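Local atomic coordinates of acyl-coenzyme A thioesterase THEM4 (Rhodococcus sp., PDB entry 2OV9), a protein that probably hydrolyses medium- and long-chain fatty acyl-coenzyme A thioesters to the free fatty acid and coenzyme A, as a hotdog-fold thioesterase. Residues V37-A40 against L41-D45; A62-L65 against E66-P70; G84-R87 against H88-V91. One frame throughout, in Å; residues are numbered along the deposited sequence.

Contact 1 (V37-A40 against L41-D45)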
loop_
_atom_site.group_PDB
_atom_site.type_symbol
_atom_site.label_atom_id
_atom_site.label_comp_id
_atom_site.label_asym_id
_atom_site.label_seq_id
_atom_site.Cartn_x
_atom_site.Cartn_y
_atom_site.Cartn_z
ATOM N N VAL B 37 -0.995 -11.330 12.340
ATOM C CA VAL B 37 0.194 -10.885 13.074
ATOM C C VAL B 37 0.483 -9.382 12.825
ATOM O O VAL B 37 0.728 -8.629 13.787
ATOM C CB VAL B 37 1.453 -11.723 12.688
ATOM C CG1 VAL B 37 2.737 -11.062 13.207
ATOM C CG2 VAL B 37 1.341 -13.172 13.172
ATOM N N VAL B 38 0.492 -8.979 11.550
ATOM C CA VAL B 38 0.660 -7.569 11.149
ATOM C C VAL B 38 -0.344 -6.664 11.860
ATOM O O VAL B 38 0.043 -5.658 12.443
ATOM C CB VAL B 38 0.566 -7.382 9.621
ATOM C CG1 VAL B 38 0.499 -5.877 9.242
ATOM C CG2 VAL B 38 1.747 -8.099 8.913
ATOM N N ASP B 39 -1.625 -7.020 11.828
ATOM C CA ASP B 39 -2.634 -6.266 12.580
ATOM C C ASP B 39 -2.305 -6.184 14.090
ATOM O O ASP B 39 -2.329 -5.092 14.680
ATOM C CB ASP B 39 -4.013 -6.909 12.389
ATOM C CG ASP B 39 -5.137 -6.002 12.816
ATOM O OD1 ASP B 39 -5.626 -5.215 12.001
ATOM O OD2 ASP B 39 -5.533 -6.052 13.998
ATOM N N ALA B 40 -2.008 -7.338 14.701
ATOM C CA ALA B 40 -1.825 -7.441 16.157
ATOM C C ALA B 40 -0.631 -6.635 16.680
ATOM O O ALA B 40 -0.697 -6.065 17.767
ATOM C CB ALA B 40 -1.698 -8.915 16.584
ATOM N N LEU B 41 0.442 -6.603 15.890
ATOM C CA LEU B 41 1.661 -5.843 16.219
ATOM C C LEU B 41 1.375 -4.369 16.404
ATOM O O LEU B 41 1.995 -3.713 17.229
ATOM C CB LEU B 41 2.731 -6.029 15.120
ATOM C CG LEU B 41 3.623 -7.284 15.136
ATOM C CD1 LEU B 41 4.431 -7.440 13.811
ATOM C CD2 LEU B 41 4.580 -7.246 16.308
ATOM N N LEU B 42 0.419 -3.835 15.645
ATOM C CA LEU B 42 0.090 -2.403 15.758
ATOM C C LEU B 42 -0.756 -2.082 16.989
ATOM O O LEU B 42 -0.862 -0.926 17.401
ATOM C CB LEU B 42 -0.608 -1.906 14.487
ATOM C CG LEU B 42 0.325 -1.713 13.294
ATOM C CD1 LEU B 42 -0.440 -1.776 11.991
ATOM C CD2 LEU B 42 1.104 -0.385 13.396
ATOM N N ARG B 43 -1.360 -3.111 17.561
ATOM C CA ARG B 43 -2.223 -2.954 18.725
ATOM C C ARG B 43 -1.601 -3.477 20.008
ATOM O O ARG B 43 -2.163 -3.265 21.083
ATOM C CB ARG B 43 -3.522 -3.720 18.531
ATOM C CG ARG B 43 -4.425 -3.167 17.481
ATOM C CD ARG B 43 -5.764 -3.887 17.523
ATOM N NE ARG B 43 -6.837 -3.045 17.004
ATOM C CZ ARG B 43 -7.176 -2.979 15.724
ATOM N NH1 ARG B 43 -6.521 -3.712 14.845
ATOM N NH2 ARG B 43 -8.161 -2.188 15.323
ATOM N N THR B 44 -0.474 -4.170 19.897
ATOM C CA THR B 44 0.049 -4.968 21.035
ATOM C C THR B 44 0.798 -4.057 22.014
ATOM O O THR B 44 1.132 -2.914 21.660
ATOM C CB THR B 44 0.932 -6.167 20.559
ATOM O OG1 THR B 44 1.032 -7.147 21.598
ATOM C CG2 THR B 44 2.347 -5.721 20.148
ATOM N N ASP B 45 1.038 -4.552 23.229
ATOM C CA ASP B 45 1.770 -3.778 24.254
ATOM C C ASP B 45 3.259 -3.845 23.909
ATOM O O ASP B 45 3.861 -4.912 23.891
ATOM C CB ASP B 45 1.469 -4.328 25.657
ATOM C CG ASP B 45 2.446 -3.823 26.741
ATOM O OD1 ASP B 45 3.010 -2.705 26.621
ATOM O OD2 ASP B 45 2.642 -4.572 27.730
HETATM O O HOH W 1 -7.546 -3.390 12.697
#
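Asp-39 and Arg-43, four residues apart at the C-terminal end of helix 26-43, form an i to i+4 salt bridge beside the helix. Followed outward from the backbone, the arginine has its CB 3.8 Å from Ala-40 O and its CG 4.0 Å from Asp-39 O. From CG to NE the chain is extended; CD comes 4.1 Å from Asp-39 OD2, and CZ lies behind NH1, 3.9 Å from that same oxygen. NH1 does the gripping, 2.7 Å from Asp-39 OD2, and the carboxylate comes in at the edge of the guanidinium, the two planes only 23° apart. Asp-39 reaches this place because its CG stands anti to the backbone N (chi1 -165°). A water donates to Asp-39 OD1 at 2.7 Å.

Val-37 and Leu-41 lie side by side along the same helix, with Val-37 CG1 4.0 Å from Leu-41 CD1. Between them Leu-41 N bonds to Val-37 O at 2.9 Å. One residue on, Leu-42 N turns to Asp-39 O and Arg-43 N to Ala-40 O, three-residue steps that mark the helix tightening toward its end. Thr-44 OG1 bonds to Leu-65 O and His-68 O of the second subunit. One short, nearly coplanar pairing through NH1 thus holds the arginine's end against the last turn, and probably steadies both charges at this partly exposed edge.

Contact 2 (A62-L65 against E66-P70)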
loop_
_atom_site.group_PDB
_atom_site.type_symbol
_atom_site.label_atom_id
_atom_site.label_comp_id
_atom_site.label_asym_id
_atom_site.label_seq_id
_atom_site.Cartn_x
_atom_site.Cartn_y
_atom_site.Cartn_z
ATOM N N ALA B 62 10.531 -17.237 9.074
ATOM C CA ALA B 62 10.993 -16.680 7.797
ATOM C C ALA B 62 12.145 -17.491 7.204
ATOM O O ALA B 62 12.201 -17.698 5.983
ATOM C CB ALA B 62 11.408 -15.248 7.977
ATOM N N GLY B 63 13.076 -17.919 8.056
ATOM C CA GLY B 63 14.202 -18.750 7.619
ATOM C C GLY B 63 13.723 -20.044 6.973
ATOM O O GLY B 63 14.206 -20.427 5.902
ATOM N N HIS B 64 12.757 -20.701 7.613
ATOM C CA HIS B 64 12.138 -21.909 7.063
ATOM C C HIS B 64 11.553 -21.637 5.663
ATOM O O HIS B 64 11.828 -22.362 4.695
ATOM C CB HIS B 64 11.001 -22.424 7.978
ATOM C CG HIS B 64 10.464 -23.753 7.535
ATOM N ND1 HIS B 64 9.348 -23.883 6.734
ATOM C CD2 HIS B 64 10.939 -25.006 7.723
ATOM C CE1 HIS B 64 9.158 -25.166 6.455
ATOM N NE2 HIS B 64 10.108 -25.865 7.046
ATOM N N LEU B 65 10.725 -20.608 5.567
ATOM C CA LEU B 65 10.089 -20.232 4.291
ATOM C C LEU B 65 11.106 -19.970 3.196
ATOM O O LEU B 65 10.929 -20.395 2.041
ATOM C CB LEU B 65 9.196 -19.004 4.464
ATOM C CG LEU B 65 8.062 -19.195 5.483
ATOM C CD1 LEU B 65 7.213 -17.919 5.595
ATOM C CD2 LEU B 65 7.206 -20.422 5.150
ATOM N N GLU B 66 12.169 -19.274 3.569
ATOM C CA GLU B 66 13.255 -18.978 2.631
ATOM C C GLU B 66 13.947 -20.238 2.135
ATOM O O GLU B 66 14.321 -20.325 0.975
ATOM C CB GLU B 66 14.263 -18.034 3.282
ATOM C CG GLU B 66 13.760 -16.584 3.402
ATOM C CD GLU B 66 14.500 -15.787 4.468
ATOM O OE1 GLU B 66 15.530 -16.293 5.006
ATOM O OE2 GLU B 66 14.030 -14.657 4.772
ATOM N N GLU B 67 14.112 -21.215 3.019
ATOM C CA GLU B 67 14.848 -22.419 2.674
ATOM C C GLU B 67 14.007 -23.401 1.875
ATOM O O GLU B 67 14.536 -24.378 1.353
ATOM C CB GLU B 67 15.418 -23.084 3.931
ATOM C CG GLU B 67 16.554 -22.306 4.564
ATOM C CD GLU B 67 17.577 -21.868 3.550
ATOM O OE1 GLU B 67 18.371 -22.721 3.102
ATOM O OE2 GLU B 67 17.582 -20.666 3.190
ATOM N N HIS B 68 12.703 -23.156 1.794
ATOM C CA HIS B 68 11.812 -24.020 1.014
ATOM C C HIS B 68 11.258 -23.321 -0.252
ATOM O O HIS B 68 10.128 -22.844 -0.286
ATOM C CB HIS B 68 10.729 -24.641 1.921
ATOM C CG HIS B 68 11.284 -25.616 2.919
ATOM N ND1 HIS B 68 11.887 -25.216 4.092
ATOM C CD2 HIS B 68 11.380 -26.969 2.891
ATOM C CE1 HIS B 68 12.306 -26.278 4.756
ATOM N NE2 HIS B 68 12.011 -27.356 4.051
ATOM N N ALA B 69 12.093 -23.277 -1.287
ATOM C CA ALA B 69 11.761 -22.647 -2.568
ATOM C C ALA B 69 10.985 -23.624 -3.458
ATOM O O ALA B 69 11.227 -24.827 -3.395
ATOM C CB ALA B 69 13.038 -22.214 -3.261
ATOM N N PRO B 70 10.071 -23.117 -4.308
ATOM C CA PRO B 70 9.342 -24.071 -5.137
ATOM C C PRO B 70 10.224 -24.551 -6.288
ATOM O O PRO B 70 11.027 -23.774 -6.816
ATOM C CB PRO B 70 8.151 -23.264 -5.660
ATOM C CG PRO B 70 8.589 -21.852 -5.624
ATOM C CD PRO B 70 9.687 -21.723 -4.592
#
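His-64 and His-68 lay their imidazoles against each other in an offset stack, with centroids 4.1 Å apart and planes inclined by 27°. The overlap is uneven: His-68 ND1 sits over the centre of the His-64 ring, whereas His-64 CE1 lies over the rim of the other ring. His-68 is also tied at its edge, where ND1 donates to His-64 O at 2.9 Å in a nearly straight bond (166°) that lies in the imidazole plane. One residue therefore supplies both a face to stack on and a carbonyl to bond. His-64 offers its ring to this stack because CG is anti to the backbone N (chi1 -173°). An alanine in place of His-68 would remove the ring and is likely to leave His-64 without its stacking mate and more able to turn, its carbonyl deprived of the straight imidazole bond.

Backbone bonds close the last turn of the helix. Glu-66 N reaches Ala-62 O at 2.9 Å and Glu-67 N reaches Gly-63 O at 3.0 Å, while His-68 N bonds to Leu-65 O, a shorter step. Glu-66 runs its extended side chain past Ala-62 O, with CG 3.2 Å from it, and its OE2 pairs with Arg-36 of the second subunit.

The pair sits at the C-terminal end of helix 51-67, where Leu-65 packs on Ala-40 of the second subunit's helix 26-43 and both histidines meet Asn-48 of that subunit.

Contact 3 (G84-R87 against H88-V91)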
loop_
_atom_site.group_PDB
_atom_site.type_symbol
_atom_site.label_atom_id
_atom_site.label_comp_id
_atom_site.label_asym_id
_atom_site.label_seq_id
_atom_site.Cartn_x
_atom_site.Cartn_y
_atom_site.Cartn_z
ATOM N N GLY B 84 -4.022 -10.768 -18.238
ATOM C CA GLY B 84 -5.108 -11.134 -17.337
ATOM C C GLY B 84 -4.861 -10.499 -15.990
ATOM O O GLY B 84 -3.872 -9.789 -15.806
ATOM N N VAL B 85 -5.744 -10.753 -15.034
ATOM C CA VAL B 85 -5.627 -10.112 -13.722
ATOM C C VAL B 85 -4.486 -10.748 -12.900
ATOM O O VAL B 85 -4.386 -11.975 -12.832
ATOM C CB VAL B 85 -6.985 -10.177 -12.978
ATOM C CG1 VAL B 85 -6.904 -9.527 -11.638
ATOM C CG2 VAL B 85 -8.082 -9.501 -13.825
ATOM N N THR B 86 -3.633 -9.899 -12.304
ATOM C CA THR B 86 -2.489 -10.306 -11.461
ATOM C C THR B 86 -2.934 -11.073 -10.222
ATOM O O THR B 86 -4.080 -10.930 -9.775
ATOM C CB THR B 86 -1.697 -9.095 -10.948
ATOM O OG1 THR B 86 -2.570 -8.269 -10.169
ATOM C CG2 THR B 86 -1.138 -8.277 -12.102
ATOM N N ARG B 87 -2.014 -11.848 -9.650
ATOM C CA ARG B 87 -2.300 -12.657 -8.471
ATOM C C ARG B 87 -1.294 -12.452 -7.300
ATOM O O ARG B 87 -1.363 -13.136 -6.278
ATOM C CB ARG B 87 -2.271 -14.117 -8.905
ATOM C CG ARG B 87 -3.326 -14.943 -8.250
ATOM C CD ARG B 87 -3.077 -16.401 -8.514
ATOM N NE ARG B 87 -3.758 -17.256 -7.544
ATOM C CZ ARG B 87 -3.180 -17.757 -6.456
ATOM N NH1 ARG B 87 -1.910 -17.469 -6.188
ATOM N NH2 ARG B 87 -3.878 -18.533 -5.640
ATOM N N HIS B 88 -0.342 -11.540 -7.481
ATOM C CA HIS B 88 0.801 -11.392 -6.578
ATOM C C HIS B 88 0.880 -9.980 -6.028
ATOM O O HIS B 88 1.831 -9.629 -5.315
ATOM C CB HIS B 88 2.078 -11.616 -7.373
ATOM C CG HIS B 88 2.271 -10.614 -8.471
ATOM N ND1 HIS B 88 1.843 -10.838 -9.763
ATOM C CD2 HIS B 88 2.822 -9.373 -8.465
ATOM C CE1 HIS B 88 2.132 -9.785 -10.509
ATOM N NE2 HIS B 88 2.727 -8.883 -9.748
ATOM N N ASP B 89 -0.098 -9.170 -6.413
ATOM C CA ASP B 89 -0.081 -7.741 -6.187
ATOM C C ASP B 89 -0.465 -7.391 -4.735
ATOM O O ASP B 89 -1.089 -8.206 -4.053
ATOM C CB ASP B 89 -1.053 -7.108 -7.174
ATOM C CG ASP B 89 -2.462 -7.494 -6.884
ATOM O OD1 ASP B 89 -2.920 -8.543 -7.369
ATOM O OD2 ASP B 89 -3.111 -6.755 -6.135
ATOM N N PRO B 90 -0.052 -6.200 -4.243
ATOM C CA PRO B 90 -0.416 -5.789 -2.886
ATOM C C PRO B 90 -1.846 -5.323 -2.635
ATOM O O PRO B 90 -2.117 -4.784 -1.564
ATOM C CB PRO B 90 0.585 -4.663 -2.574
ATOM C CG PRO B 90 0.946 -4.091 -3.918
ATOM C CD PRO B 90 0.874 -5.243 -4.892
ATOM N N VAL B 91 -2.755 -5.523 -3.583
ATOM C CA VAL B 91 -4.169 -5.163 -3.368
ATOM C C VAL B 91 -5.031 -6.407 -3.255
ATOM O O VAL B 91 -5.884 -6.498 -2.369
ATOM C CB VAL B 91 -4.717 -4.246 -4.515
ATOM C CG1 VAL B 91 -6.197 -3.884 -4.281
ATOM C CG2 VAL B 91 -3.861 -2.973 -4.648
HETATM O O HOH W 2 0.274 -12.831 -10.946
#
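Thr-86 and Asp-89 join 84-87 to 88-91 by a side-chain hydrogen bond, in which Thr-86 OG1 donates to Asp-89 OD1 at 2.8 Å. The side chains cross at about a right angle, and the hydroxyl meets the oxygen from above the carboxylate plane, 52° out of it. Thr-86 OG1 lies between its own backbone N and carbonyl carbon (chi1 60°), which turns the hydroxyl toward the aspartate. The other carboxylate oxygen faces onward along the chain: Val-91 N donates to Asp-89 OD2 at 2.9 Å, closing an Asx turn. Thr-92 OG1 bonds to OD1 as well, so this buried carboxylate is held through both oxygens, an arrangement that fixes its rotation. Among the polar links, too, Arg-87 makes a salt bridge from NH1 to Glu-95 and a hydrogen bond from NE to Ser-20.

A water provides the second kind of link. It accepts from Arg-87 N at 2.8 Å and lies in the plane of the His-88 ring at its edge, 2.8 Å from ND1. At the far end of that imidazole, NE2 bonds to Gly-124 O of the second subunit, so the ring is held on both nitrogens. Beside it, His-88 N is buried and has no partner in the model.

Van der Waals contact is the third kind. His-88 CE1 lies 3.9 Å from Thr-86 CB and equally close to Thr-86 CG2, the two side chains crossing obliquely.

Within the fold, the segments lie in the loop between helix 51-67 and strand 105-106. Thr-86, Asp-89 and Val-91 rest on His-140 of helix 131-148, while Asp-89 also packs on His-130 of the second subunit.

How the contacts relate
From the N terminus, contact 1 comes first, at the end of helix 26-43, followed by contact 2, at the end of helix 51-67, and by contact 3, in the loop leading to strand 105-106. Each closes a short turn between residues two to four apart before the next opens, so the three run in series, neither nested nor crossed. Their centres lie 22 to 26 Å apart and none touches another within the chain. The dimer relates them: contact 1 of one subunit meets contact 2 of the other, joining the helical regions, while contact 3 lies on helix 131-148 of the thioesterase part and also reaches the second subunit.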